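Local atomic coordinates of malonyl-CoA-[acyl-carrier-protein] transacylase (Coxiella burnetii, PDB entry 3TQE), a protein that probably transfers the malonyl group of malonyl-CoA to holo-acyl carrier protein, releasing CoA, a step that feeds fatty acid synthesis. Residues A[7-13]-A[273-279]; A[88-94]-A[230-235]; A[166-170]-A[288-292]; A[32-37]-A[75-80]. Numbering follows the deposited sequence.

Contact 1. Residues A[7-13]-A[273-279]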
loop_
_atom_site.group_PDB
_atom_site.type_symbol
_atom_site.label_atom_id
_atom_site.label_comp_id
_atom_site.label_asym_id
_atom_site.label_seq_id
_atom_site.Cartn_x
_atom_site.Cartn_y
_atom_site.Cartn_z
ATOM N N SER A 7 -9.292 19.793 6.025
ATOM C CA SER A 7 -8.463 19.199 4.999
ATOM C C SER A 7 -8.210 17.749 5.372
ATOM O O SER A 7 -8.140 17.415 6.549
ATOM C CB SER A 7 -7.171 19.991 4.861
ATOM O OG SER A 7 -7.476 21.374 4.664
ATOM N N PHE A 8 -8.089 16.905 4.355
ATOM C CA PHE A 8 -7.909 15.489 4.620
ATOM C C PHE A 8 -7.167 14.823 3.510
ATOM O O PHE A 8 -7.125 15.315 2.382
ATOM C CB PHE A 8 -9.260 14.794 4.873
ATOM C CG PHE A 8 -10.172 14.743 3.673
ATOM C CD1 PHE A 8 -10.341 13.574 2.966
ATOM C CD2 PHE A 8 -10.846 15.873 3.226
ATOM C CE1 PHE A 8 -11.188 13.513 1.849
ATOM C CE2 PHE A 8 -11.702 15.822 2.117
ATOM C CZ PHE A 8 -11.861 14.643 1.418
ATOM N N ALA A 9 -6.606 13.677 3.871
ATOM C CA ALA A 9 -5.875 12.852 2.955
ATOM C C ALA A 9 -6.536 11.493 2.895
ATOM O O ALA A 9 -7.103 11.042 3.884
ATOM C CB ALA A 9 -4.458 12.692 3.467
ATOM N N PHE A 10 -6.493 10.876 1.726
ATOM C CA PHE A 10 -6.813 9.476 1.608
ATOM C C PHE A 10 -5.540 8.670 1.576
ATOM O O PHE A 10 -4.597 8.992 0.861
ATOM C CB PHE A 10 -7.572 9.193 0.307
ATOM C CG PHE A 10 -9.040 9.238 0.439
ATOM C CD1 PHE A 10 -9.670 10.076 1.328
ATOM C CD2 PHE A 10 -9.786 8.403 -0.306
ATOM C CE1 PHE A 10 -11.032 10.064 1.442
ATOM C CE2 PHE A 10 -11.171 8.415 -0.192
ATOM C CZ PHE A 10 -11.770 9.253 0.670
ATOM N N VAL A 11 -5.520 7.618 2.369
ATOM C CA VAL A 11 -4.435 6.676 2.384
ATOM C C VAL A 11 -4.933 5.303 2.011
ATOM O O VAL A 11 -5.956 4.842 2.500
ATOM C CB VAL A 11 -3.646 6.669 3.719
ATOM C CG1 VAL A 11 -2.969 8.030 3.898
ATOM C CG2 VAL A 11 -4.506 6.317 4.947
ATOM N N PHE A 12 -4.225 4.667 1.089
ATOM C CA PHE A 12 -4.680 3.439 0.480
ATOM C C PHE A 12 -3.816 2.286 0.918
ATOM O O PHE A 12 -2.612 2.293 0.685
ATOM C CB PHE A 12 -4.604 3.554 -1.039
ATOM C CG PHE A 12 -5.532 4.577 -1.609
ATOM C CD1 PHE A 12 -6.786 4.229 -2.051
ATOM C CD2 PHE A 12 -5.165 5.896 -1.663
ATOM C CE1 PHE A 12 -7.636 5.161 -2.601
ATOM C CE2 PHE A 12 -6.012 6.822 -2.200
ATOM C CZ PHE A 12 -7.234 6.447 -2.692
ATOM N N PRO A 13 -4.421 1.291 1.541
ATOM C CA PRO A 13 -3.645 0.180 1.985
ATOM C C PRO A 13 -3.222 -0.784 0.903
ATOM O O PRO A 13 -3.807 -0.853 -0.164
ATOM C CB PRO A 13 -4.562 -0.520 2.954
ATOM C CG PRO A 13 -5.824 -0.147 2.639
ATOM C CD PRO A 13 -5.793 1.207 2.019
ATOM N N ILE A 273 -2.553 18.822 7.280
ATOM C CA ILE A 273 -3.584 17.826 7.139
ATOM C C ILE A 273 -3.373 16.806 8.217
ATOM O O ILE A 273 -2.339 16.113 8.208
ATOM C CB ILE A 273 -3.490 17.157 5.766
ATOM C CG1 ILE A 273 -3.704 18.199 4.661
ATOM C CG2 ILE A 273 -4.456 15.965 5.707
ATOM C CD1 ILE A 273 -3.314 17.783 3.278
ATOM N N LYS A 274 -4.344 16.677 9.112
ATOM C CA LYS A 274 -4.239 15.752 10.221
ATOM C C LYS A 274 -5.402 14.789 10.278
ATOM O O LYS A 274 -5.518 14.064 11.232
ATOM C CB LYS A 274 -4.069 16.489 11.552
ATOM C CG LYS A 274 -2.820 17.328 11.508
ATOM C CD LYS A 274 -2.260 17.742 12.847
ATOM C CE LYS A 274 -0.876 18.343 12.648
ATOM N NZ LYS A 274 -0.743 19.054 11.322
ATOM N N VAL A 275 -6.228 14.767 9.237
ATOM C CA VAL A 275 -7.344 13.842 9.137
ATOM C C VAL A 275 -7.074 12.972 7.929
ATOM O O VAL A 275 -6.788 13.461 6.848
ATOM C CB VAL A 275 -8.669 14.558 8.935
ATOM C CG1 VAL A 275 -9.778 13.579 8.709
ATOM C CG2 VAL A 275 -8.948 15.427 10.147
ATOM N N PHE A 276 -7.064 11.680 8.172
ATOM C CA PHE A 276 -6.743 10.684 7.159
ATOM C C PHE A 276 -7.926 9.738 7.050
ATOM O O PHE A 276 -8.506 9.340 8.057
ATOM C CB PHE A 276 -5.520 9.874 7.599
ATOM C CG PHE A 276 -4.270 10.699 7.726
ATOM C CD1 PHE A 276 -3.359 10.777 6.689
ATOM C CD2 PHE A 276 -4.031 11.440 8.865
ATOM C CE1 PHE A 276 -2.227 11.546 6.805
ATOM C CE2 PHE A 276 -2.879 12.229 8.968
ATOM C CZ PHE A 276 -2.004 12.285 7.942
HETATM N N MSE A 277 -8.259 9.345 5.833
HETATM C CA MSE A 277 -9.287 8.339 5.605
HETATM C C MSE A 277 -8.585 7.157 5.011
HETATM O O MSE A 277 -7.830 7.313 4.047
HETATM C CB MSE A 277 -10.323 8.811 4.598
HETATM C CG MSE A 277 -11.434 9.555 5.183
HETATM SE SE MSE A 277 -10.779 11.212 5.790
HETATM C CE MSE A 277 -12.498 11.990 6.252
ATOM N N GLU A 278 -8.814 5.992 5.591
ATOM C CA GLU A 278 -8.200 4.779 5.112
ATOM C C GLU A 278 -9.116 4.176 4.061
ATOM O O GLU A 278 -10.222 3.703 4.352
ATOM C CB GLU A 278 -7.911 3.823 6.263
ATOM C CG GLU A 278 -7.186 2.552 5.842
ATOM C CD GLU A 278 -6.287 1.925 6.911
ATOM O OE1 GLU A 278 -6.386 2.264 8.117
ATOM O OE2 GLU A 278 -5.445 1.080 6.513
ATOM N N CYS A 279 -8.697 4.299 2.818
ATOM C CA CYS A 279 -9.523 3.936 1.688
ATOM C C CYS A 279 -9.194 2.530 1.254
ATOM O O CYS A 279 -8.556 2.295 0.250
ATOM C CB CYS A 279 -9.346 4.939 0.568
ATOM S SG CYS A 279 -10.609 4.835 -0.694
HETATM O O HOH W 1 -6.781 18.333 8.704
#
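Phe-10, Phe-12, Met-277 and Cys-279 form the apolar heart of this strand pair. Phe-10 lays CE1 3.5 Å from CB of Met-277 and CD2 3.6 Å from CB of Cys-279, whose SG lies 3.5 Å from CE1 of Phe-12 and makes oblique sulfur-aromatic contacts with both rings. Met-277, a selenomethionine, adds a Met-aromatic contact, its SE 3.7 Å from CD1 of Phe-8. On the other face of the sheet the ring of Phe-276 receives CB of Ala-9 at CD1 (3.9 Å) and, at its edge, CG1 of Val-11, also 3.9 Å from CD1. Between these layers runs an unbroken parallel ladder: Ala-9 N to Val-275 O (3.0 Å), Met-277 N to Ala-9 O (2.8 Å), Val-11 N to Met-277 O (2.9 Å) and Cys-279 N to Val-11 O (2.8 Å). At the N-terminal end a water extends the pairing, donating to Ser-7 O (2.7 Å) and accepting from Lys-274 N (3.0 Å). At the other end, the carboxylate of Glu-278 turns to the backbone amides of Leu-285 and Ala-286, at the start of helix 284-292. Strands 9-12 and 275-278, 4.6 Å apart at closest approach and inclined by 36°, are the two central strands of the four-stranded parallel sheet in the alpha/beta core of this acyltransferase.

Contact 2. Residues A[88-94]-A[230-235]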
loop_
_atom_site.group_PDB
_atom_site.type_symbol
_atom_site.label_atom_id
_atom_site.label_comp_id
_atom_site.label_asym_id
_atom_site.label_seq_id
_atom_site.Cartn_x
_atom_site.Cartn_y
_atom_site.Cartn_z
ATOM N N LYS A 88 -13.363 15.491 -2.779
ATOM C CA LYS A 88 -12.027 15.023 -3.119
ATOM C C LYS A 88 -11.095 15.315 -1.967
ATOM O O LYS A 88 -11.132 16.383 -1.373
ATOM C CB LYS A 88 -11.476 15.713 -4.369
ATOM C CG LYS A 88 -12.283 15.515 -5.591
ATOM C CD LYS A 88 -12.165 14.118 -6.120
ATOM C CE LYS A 88 -12.803 14.061 -7.501
ATOM N NZ LYS A 88 -12.816 12.717 -8.094
ATOM N N PRO A 89 -10.190 14.380 -1.672
ATOM C CA PRO A 89 -9.179 14.682 -0.688
ATOM C C PRO A 89 -8.202 15.713 -1.235
ATOM O O PRO A 89 -8.099 15.915 -2.434
ATOM C CB PRO A 89 -8.453 13.354 -0.510
ATOM C CG PRO A 89 -8.682 12.669 -1.720
ATOM C CD PRO A 89 -10.030 13.033 -2.232
ATOM N N GLN A 90 -7.455 16.309 -0.334
ATOM C CA GLN A 90 -6.423 17.252 -0.713
ATOM C C GLN A 90 -5.182 16.571 -1.218
ATOM O O GLN A 90 -4.446 17.135 -2.009
ATOM C CB GLN A 90 -6.076 18.130 0.468
ATOM C CG GLN A 90 -7.084 19.244 0.632
ATOM C CD GLN A 90 -8.500 18.778 0.844
ATOM O OE1 GLN A 90 -8.815 18.237 1.886
ATOM N NE2 GLN A 90 -9.355 18.981 -0.148
ATOM N N VAL A 91 -4.949 15.352 -0.742
ATOM C CA VAL A 91 -3.788 14.585 -1.137
ATOM C C VAL A 91 -4.092 13.120 -0.928
ATOM O O VAL A 91 -4.968 12.751 -0.130
ATOM C CB VAL A 91 -2.546 15.067 -0.331
ATOM C CG1 VAL A 91 -2.730 14.774 1.130
ATOM C CG2 VAL A 91 -1.236 14.527 -0.875
HETATM N N MSE A 92 -3.369 12.291 -1.648
HETATM C CA MSE A 92 -3.480 10.847 -1.533
HETATM C C MSE A 92 -2.116 10.226 -1.388
HETATM O O MSE A 92 -1.144 10.743 -1.911
HETATM C CB MSE A 92 -4.137 10.284 -2.790
HETATM C CG MSE A 92 -5.574 10.713 -2.996
HETATM SE SE MSE A 92 -6.218 9.966 -4.665
HETATM C CE MSE A 92 -8.014 10.635 -4.674
ATOM N N ALA A 93 -2.057 9.091 -0.729
ATOM C CA ALA A 93 -0.839 8.308 -0.686
ATOM C C ALA A 93 -1.262 6.868 -0.501
ATOM O O ALA A 93 -2.225 6.600 0.172
ATOM C CB ALA A 93 0.072 8.721 0.466
ATOM N N GLY A 94 -0.532 5.953 -1.062
ATOM C CA GLY A 94 -0.812 4.568 -0.890
ATOM C C GLY A 94 0.397 3.825 -0.483
ATOM O O GLY A 94 1.477 4.151 -0.928
ATOM N N VAL A 230 -5.531 14.827 -8.248
ATOM C CA VAL A 230 -5.302 15.054 -6.839
ATOM C C VAL A 230 -3.852 14.617 -6.655
ATOM O O VAL A 230 -3.435 13.621 -7.253
ATOM C CB VAL A 230 -6.204 14.140 -5.968
ATOM C CG1 VAL A 230 -5.828 14.216 -4.493
ATOM C CG2 VAL A 230 -7.702 14.463 -6.191
ATOM N N PRO A 231 -3.076 15.366 -5.882
ATOM C CA PRO A 231 -1.691 14.995 -5.701
ATOM C C PRO A 231 -1.559 13.651 -5.023
ATOM O O PRO A 231 -2.242 13.396 -4.047
ATOM C CB PRO A 231 -1.121 16.082 -4.806
ATOM C CG PRO A 231 -2.126 17.090 -4.698
ATOM C CD PRO A 231 -3.419 16.627 -5.213
ATOM N N VAL A 232 -0.701 12.809 -5.580
ATOM C CA VAL A 232 -0.391 11.512 -5.021
ATOM C C VAL A 232 1.068 11.540 -4.601
ATOM O O VAL A 232 1.951 11.770 -5.434
ATOM C CB VAL A 232 -0.618 10.403 -6.042
ATOM C CG1 VAL A 232 -0.099 9.094 -5.481
ATOM C CG2 VAL A 232 -2.093 10.331 -6.430
ATOM N N ILE A 233 1.328 11.369 -3.317
ATOM C CA ILE A 233 2.681 11.401 -2.806
ATOM C C ILE A 233 3.271 10.015 -2.954
ATOM O O ILE A 233 2.826 9.073 -2.314
ATOM C CB ILE A 233 2.717 11.821 -1.330
ATOM C CG1 ILE A 233 2.029 13.149 -1.108
ATOM C CG2 ILE A 233 4.162 11.837 -0.807
ATOM C CD1 ILE A 233 2.490 14.208 -1.942
ATOM N N HIS A 234 4.302 9.895 -3.776
ATOM C CA HIS A 234 4.916 8.599 -4.039
ATOM C C HIS A 234 5.805 8.115 -2.916
ATOM O O HIS A 234 6.500 8.872 -2.270
ATOM C CB HIS A 234 5.722 8.680 -5.317
ATOM C CG HIS A 234 4.877 8.817 -6.524
ATOM N ND1 HIS A 234 4.375 7.723 -7.198
ATOM C CD2 HIS A 234 4.380 9.913 -7.147
ATOM C CE1 HIS A 234 3.630 8.147 -8.210
ATOM N NE2 HIS A 234 3.619 9.470 -8.201
ATOM N N ASN A 235 5.797 6.810 -2.758
ATOM C CA ASN A 235 6.537 6.133 -1.712
ATOM C C ASN A 235 8.020 6.313 -1.811
ATOM O O ASN A 235 8.709 6.288 -0.793
ATOM C CB ASN A 235 6.292 4.631 -1.795
ATOM C CG ASN A 235 4.910 4.210 -1.376
ATOM O OD1 ASN A 235 4.110 4.951 -0.744
ATOM N ND2 ASN A 235 4.634 2.970 -1.678
HETATM O O HOH W 2 1.581 6.715 -2.804
#
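Two backbone hydrogen bonds tie the edge strand 91-94 to an extended loop: Met-92 N donates to Pro-231 O (2.9 Å), and Met-92 O accepts from Ile-233 N (2.9 Å). Both polar backbone atoms of Met-92 are satisfied by the loop, around a single bridge to Val-232, whose CA makes a CA-H...O contact of 3.3 Å with Met-92 O. The chain of Ala-93 instead bonds to Phe-10 and Phe-12 of strand 9-12. Gly-94 N is too far for direct pairing and donates a hydrogen bond to a bridging water (2.8 Å), which lies 2.7 Å from Ile-233 O; beyond it, Asn-235 N and His-234 ND1 are hydrogen-bonded to the carboxylate of Glu-99. Apolar groups flank the polar line: CG2 of Val-91 meets CG1 of Ile-233 (3.6 Å), and CG of the selenomethionine Met-92 meets CG1 of Val-230 (3.8 Å). At the exposed end Lys-88 forms a salt bridge with Glu-82, while the side chain of Gln-90 accepts from Phe-8 N. The loop supplies strand-like partners to one edge of the sheet, then separates by a water's width where the strand enters Gly-94, the first glycine of a GxSxG sequence consistent with a nucleophile elbow around Ser-96.

Contact 3. Residues A[166-170]-A[288-292]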
loop_
_atom_site.group_PDB
_atom_site.type_symbol
_atom_site.label_atom_id
_atom_site.label_comp_id
_atom_site.label_asym_id
_atom_site.label_seq_id
_atom_site.Cartn_x
_atom_site.Cartn_y
_atom_site.Cartn_z
ATOM N N ASN A 166 7.740 2.338 8.306
ATOM C CA ASN A 166 6.304 2.362 8.561
ATOM C C ASN A 166 5.866 3.307 9.633
ATOM O O ASN A 166 4.854 4.001 9.487
ATOM C CB ASN A 166 5.769 0.971 8.853
ATOM C CG ASN A 166 5.578 0.184 7.621
ATOM O OD1 ASN A 166 5.561 0.745 6.521
ATOM N ND2 ASN A 166 5.430 -1.112 7.761
ATOM N N SER A 167 6.606 3.347 10.710
ATOM C CA SER A 167 6.329 4.297 11.752
ATOM C C SER A 167 7.645 4.595 12.404
ATOM O O SER A 167 8.679 4.032 12.073
ATOM C CB SER A 167 5.318 3.741 12.737
ATOM O OG SER A 167 5.992 3.066 13.784
ATOM N N THR A 168 7.636 5.482 13.378
ATOM C CA THR A 168 8.901 6.018 13.798
ATOM C C THR A 168 9.841 4.894 14.381
ATOM O O THR A 168 11.051 4.824 14.102
ATOM C CB THR A 168 8.597 7.237 14.698
ATOM O OG1 THR A 168 7.167 7.496 14.679
ATOM C CG2 THR A 168 9.309 8.472 14.123
ATOM N N ASP A 169 9.247 3.957 15.079
ATOM C CA ASP A 169 10.028 2.853 15.610
ATOM C C ASP A 169 9.548 1.529 15.047
ATOM O O ASP A 169 9.658 0.508 15.710
ATOM C CB ASP A 169 9.996 2.871 17.137
ATOM C CG ASP A 169 8.662 2.404 17.727
ATOM O OD1 ASP A 169 7.612 2.478 17.050
ATOM O OD2 ASP A 169 8.673 1.965 18.905
ATOM N N GLN A 170 9.022 1.526 13.819
ATOM C CA GLN A 170 8.556 0.300 13.196
ATOM C C GLN A 170 9.068 0.272 11.766
ATOM O O GLN A 170 8.679 1.107 10.939
ATOM C CB GLN A 170 7.037 0.230 13.225
ATOM C CG GLN A 170 6.443 -1.004 12.609
ATOM C CD GLN A 170 4.924 -1.060 12.770
ATOM O OE1 GLN A 170 4.368 -0.603 13.769
ATOM N NE2 GLN A 170 4.253 -1.632 11.786
ATOM N N LEU A 288 -0.395 2.645 11.882
ATOM C CA LEU A 288 0.865 3.311 11.650
ATOM C C LEU A 288 0.758 4.796 11.871
ATOM O O LEU A 288 1.636 5.399 12.477
ATOM C CB LEU A 288 1.364 3.052 10.235
ATOM C CG LEU A 288 1.615 1.609 9.868
ATOM C CD1 LEU A 288 2.111 1.548 8.420
ATOM C CD2 LEU A 288 2.605 0.980 10.842
ATOM N N ILE A 289 -0.283 5.405 11.323
ATOM C CA ILE A 289 -0.396 6.849 11.367
ATOM C C ILE A 289 -0.570 7.332 12.799
ATOM O O ILE A 289 0.029 8.321 13.190
ATOM C CB ILE A 289 -1.535 7.317 10.462
ATOM C CG1 ILE A 289 -1.179 7.009 9.009
ATOM C CG2 ILE A 289 -1.814 8.819 10.642
ATOM C CD1 ILE A 289 -2.343 7.140 8.033
ATOM N N LYS A 290 -1.348 6.609 13.588
ATOM C CA LYS A 290 -1.557 6.974 14.991
ATOM C C LYS A 290 -0.257 6.905 15.777
ATOM O O LYS A 290 -0.070 7.682 16.730
ATOM C CB LYS A 290 -2.650 6.092 15.619
ATOM C CG LYS A 290 -3.267 6.647 16.891
ATOM C CD LYS A 290 -3.912 8.024 16.646
ATOM C CE LYS A 290 -5.421 7.991 16.649
ATOM N NZ LYS A 290 -5.964 9.314 17.109
ATOM N N ARG A 291 0.626 5.982 15.418
ATOM C CA ARG A 291 1.926 5.883 16.063
ATOM C C ARG A 291 2.836 7.030 15.661
ATOM O O ARG A 291 3.570 7.561 16.500
ATOM C CB ARG A 291 2.565 4.525 15.798
ATOM C CG ARG A 291 1.822 3.401 16.480
ATOM C CD ARG A 291 2.623 2.117 16.509
ATOM N NE ARG A 291 2.092 1.185 17.498
ATOM C CZ ARG A 291 1.492 0.040 17.203
ATOM N NH1 ARG A 291 1.353 -0.331 15.940
ATOM N NH2 ARG A 291 1.041 -0.746 18.175
ATOM N N ILE A 292 2.760 7.451 14.394
ATOM C CA ILE A 292 3.521 8.581 13.892
ATOM C C ILE A 292 3.062 9.863 14.577
ATOM O O ILE A 292 3.896 10.696 14.990
ATOM C CB ILE A 292 3.395 8.695 12.353
ATOM C CG1 ILE A 292 4.070 7.496 11.704
ATOM C CG2 ILE A 292 4.065 9.969 11.816
ATOM C CD1 ILE A 292 3.650 7.257 10.249
#
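A classic beta bulge, in which Asn-166 and Ser-167 both face Gln-170, closes the hairpin between strands 160-167 and 170-174 and rests on the last turn of helix 284-292. Gln-170 O accepts from the N atoms of Asn-166 and Ser-167 (both 3.1 Å), and a type I turn from Ser-167 to Gln-170 completes the bend. No hydrogen bond joins hairpin and helix; the fit is by van der Waals contact. Leu-288 reaches CB of Asn-166 with CD1 (3.7 Å), and CD1 of Ile-292 lies 3.6 Å from Asn-166 O, a buried carbonyl with no polar partner in the model. CB of Ser-167 packs against the helix, 4.1 Å from CG1 of Ile-292 and 4.2 Å from CB of Arg-291. The contact joins the small mixed sheet to the large alpha/beta part, and OD1 of Asn-166 accepts a hydrogen bond from His-95, next to the predicted nucleophile Ser-96. The closest approach is NE2 of Gln-170 to CD2 of Leu-288, 3.2 Å.

Contact 4. Residues A[32-37]-A[75-80]. With EDO (1,2-ethanediol), chain D.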
loop_
_atom_site.group_PDB
_atom_site.type_symbol
_atom_site.label_atom_id
_atom_site.label_comp_id
_atom_site.label_asym_id
_atom_site.label_seq_id
_atom_site.Cartn_x
_atom_site.Cartn_y
_atom_site.Cartn_z
ATOM N N ILE A 32 -22.164 -0.358 -6.301
ATOM C CA ILE A 32 -20.924 -0.006 -6.981
ATOM C C ILE A 32 -19.777 -0.966 -6.602
ATOM O O ILE A 32 -18.840 -1.132 -7.373
ATOM C CB ILE A 32 -20.535 1.487 -6.776
ATOM C CG1 ILE A 32 -19.514 1.945 -7.830
ATOM C CG2 ILE A 32 -19.973 1.728 -5.379
ATOM C CD1 ILE A 32 -19.917 1.731 -9.283
ATOM N N VAL A 33 -19.833 -1.589 -5.441
ATOM C CA VAL A 33 -18.791 -2.533 -5.040
ATOM C C VAL A 33 -18.779 -3.709 -5.975
ATOM O O VAL A 33 -17.754 -4.037 -6.540
ATOM C CB VAL A 33 -18.946 -2.994 -3.597
ATOM C CG1 VAL A 33 -17.949 -4.066 -3.260
ATOM C CG2 VAL A 33 -18.804 -1.796 -2.664
ATOM N N LEU A 34 -19.914 -4.327 -6.178
ATOM C CA LEU A 34 -19.936 -5.489 -7.056
ATOM C C LEU A 34 -19.627 -5.076 -8.476
ATOM O O LEU A 34 -18.958 -5.822 -9.198
ATOM C CB LEU A 34 -21.253 -6.237 -6.942
ATOM C CG LEU A 34 -21.420 -7.032 -5.642
ATOM C CD1 LEU A 34 -22.831 -7.575 -5.569
ATOM C CD2 LEU A 34 -20.425 -8.147 -5.493
ATOM N N GLU A 35 -20.100 -3.916 -8.899
ATOM C CA GLU A 35 -19.788 -3.437 -10.245
ATOM C C GLU A 35 -18.282 -3.264 -10.428
ATOM O O GLU A 35 -17.724 -3.594 -11.468
ATOM C CB GLU A 35 -20.515 -2.144 -10.548
ATOM C CG GLU A 35 -20.303 -1.620 -11.962
ATOM C CD GLU A 35 -21.166 -2.311 -13.011
ATOM O OE1 GLU A 35 -21.391 -3.543 -12.912
ATOM O OE2 GLU A 35 -21.608 -1.618 -13.963
ATOM N N THR A 36 -17.621 -2.765 -9.413
ATOM C CA THR A 36 -16.178 -2.568 -9.482
ATOM C C THR A 36 -15.461 -3.907 -9.553
ATOM O O THR A 36 -14.532 -4.077 -10.321
ATOM C CB THR A 36 -15.714 -1.726 -8.270
ATOM O OG1 THR A 36 -16.366 -0.450 -8.345
ATOM C CG2 THR A 36 -14.204 -1.509 -8.248
ATOM N N PHE A 37 -15.878 -4.861 -8.745
ATOM C CA PHE A 37 -15.284 -6.175 -8.798
ATOM C C PHE A 37 -15.589 -6.836 -10.127
ATOM O O PHE A 37 -14.754 -7.583 -10.627
ATOM C CB PHE A 37 -15.721 -7.045 -7.624
ATOM C CG PHE A 37 -14.896 -6.831 -6.394
ATOM C CD1 PHE A 37 -13.829 -7.646 -6.113
ATOM C CD2 PHE A 37 -15.136 -5.760 -5.557
ATOM C CE1 PHE A 37 -13.045 -7.424 -5.010
ATOM C CE2 PHE A 37 -14.337 -5.536 -4.448
ATOM C CZ PHE A 37 -13.305 -6.369 -4.175
ATOM N N VAL A 75 -10.293 0.752 -4.604
ATOM C CA VAL A 75 -11.013 1.555 -5.566
ATOM C C VAL A 75 -12.519 1.478 -5.319
ATOM O O VAL A 75 -13.223 2.462 -5.429
ATOM C CB VAL A 75 -10.668 1.122 -6.973
ATOM C CG1 VAL A 75 -11.611 1.735 -7.972
ATOM C CG2 VAL A 75 -9.223 1.493 -7.264
ATOM N N ALA A 76 -13.015 0.306 -4.966
ATOM C CA ALA A 76 -14.443 0.170 -4.636
ATOM C C ALA A 76 -14.827 1.106 -3.517
ATOM O O ALA A 76 -15.891 1.738 -3.567
ATOM C CB ALA A 76 -14.769 -1.270 -4.290
ATOM N N ILE A 77 -13.994 1.173 -2.496
ATOM C CA ILE A 77 -14.301 2.049 -1.355
ATOM C C ILE A 77 -14.244 3.498 -1.770
ATOM O O ILE A 77 -15.100 4.297 -1.392
ATOM C CB ILE A 77 -13.398 1.748 -0.170
ATOM C CG1 ILE A 77 -13.816 0.392 0.409
ATOM C CG2 ILE A 77 -13.451 2.869 0.873
ATOM C CD1 ILE A 77 -12.851 -0.184 1.389
ATOM N N PHE A 78 -13.258 3.862 -2.578
ATOM C CA PHE A 78 -13.246 5.214 -3.090
ATOM C C PHE A 78 -14.490 5.560 -3.848
ATOM O O PHE A 78 -15.037 6.652 -3.717
ATOM C CB PHE A 78 -12.039 5.396 -3.981
ATOM C CG PHE A 78 -11.924 6.758 -4.549
ATOM C CD1 PHE A 78 -11.401 7.771 -3.795
ATOM C CD2 PHE A 78 -12.372 7.035 -5.821
ATOM C CE1 PHE A 78 -11.310 9.042 -4.311
ATOM C CE2 PHE A 78 -12.266 8.314 -6.333
ATOM C CZ PHE A 78 -11.757 9.283 -5.572
ATOM N N ARG A 79 -14.967 4.626 -4.648
ATOM C CA ARG A 79 -16.156 4.877 -5.426
ATOM C C ARG A 79 -17.389 5.002 -4.548
ATOM O O ARG A 79 -18.299 5.751 -4.876
ATOM C CB ARG A 79 -16.339 3.768 -6.419
ATOM C CG ARG A 79 -15.330 3.831 -7.541
ATOM C CD ARG A 79 -15.449 2.707 -8.494
ATOM N NE ARG A 79 -14.568 2.916 -9.618
ATOM C CZ ARG A 79 -14.498 2.092 -10.654
ATOM N NH1 ARG A 79 -15.248 0.991 -10.691
ATOM N NH2 ARG A 79 -13.702 2.388 -11.674
ATOM N N CYS A 80 -17.420 4.267 -3.462
ATOM C CA CYS A 80 -18.515 4.405 -2.494
ATOM C C CYS A 80 -18.458 5.769 -1.798
ATOM O O CYS A 80 -19.466 6.406 -1.610
ATOM C CB CYS A 80 -18.452 3.317 -1.449
ATOM S SG CYS A 80 -18.909 1.705 -2.071
HETATM C C1 EDO D . -11.852 5.574 -9.662
HETATM O O1 EDO D . -13.249 5.395 -9.542
HETATM C C2 EDO D . -11.504 5.747 -11.131
HETATM O O2 EDO D . -12.058 4.678 -11.923
#
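The guanidinium of Arg-79 holds a molecule of 1,2-ethanediol, probably from the crystallisation liquor, in a two-pronged grip while also bonding across a helix interface. NE donates to O1 of the diol and NH2 to O2, both at 2.8 Å; NH1 of Arg-79 donates to OG1 of Thr-36 at 3.0 Å, and to Gln-39 one turn on. Thr-36 OG1 in turn donates a hydrogen bond to Ile-32 O (2.7 Å), so the hydroxyl relays between its own helix and the arginine. Beside this polar strip the helices meet through apolar groups, with the small Ala-76 at the closest point. Ala-76 points into the interface, its CB 4.4 Å from CG1 of Val-33, 4.0 Å from CG2 of Thr-36 and 4.3 Å from CE2 of Phe-37. The SG of Cys-80 lies 3.5 Å from CG2 of Ile-32 and 3.6 Å from CG2 of Val-33. The CA atoms of Ala-76 and Val-33 are 5.1 Å apart, and the axes approach to 8.9 Å, their directions 143° apart. Helices 31-44 and 63-83 thus pack roughly antiparallel; Phe-111 of helix 111-128 touches Thr-36 and Arg-79, and Trp-49 of helix 48-54 meets the ring of Phe-37 edge-to-face.

In the fold
Contacts 1 and 2 share a sheet, their centres about 9 Å apart: strand 9-12 pairs with 275-278 on one side and 91-94 on the other, with Phe-12 N 2.9 Å from Ala-93 O. Helix 63-83 of contact 4 lies against the sheet's aromatic face, Phe-78 CD1 3.7 Å from Phe-10 CE2 and Phe-78 CE1 3.7 Å from Met-92 CE. Contact 3 reaches the other face, where Ile-289 CD1 is 3.9 Å from Val-11 CG2. Between side chains, Asn-235 of contact 2 is about 4 Å from Ser-96 and 5 Å from His-205, the predicted catalytic pair; the side chain of Asn-166 lies about 8 Å from theirs and from a bound glycine. Contact 4 is remote.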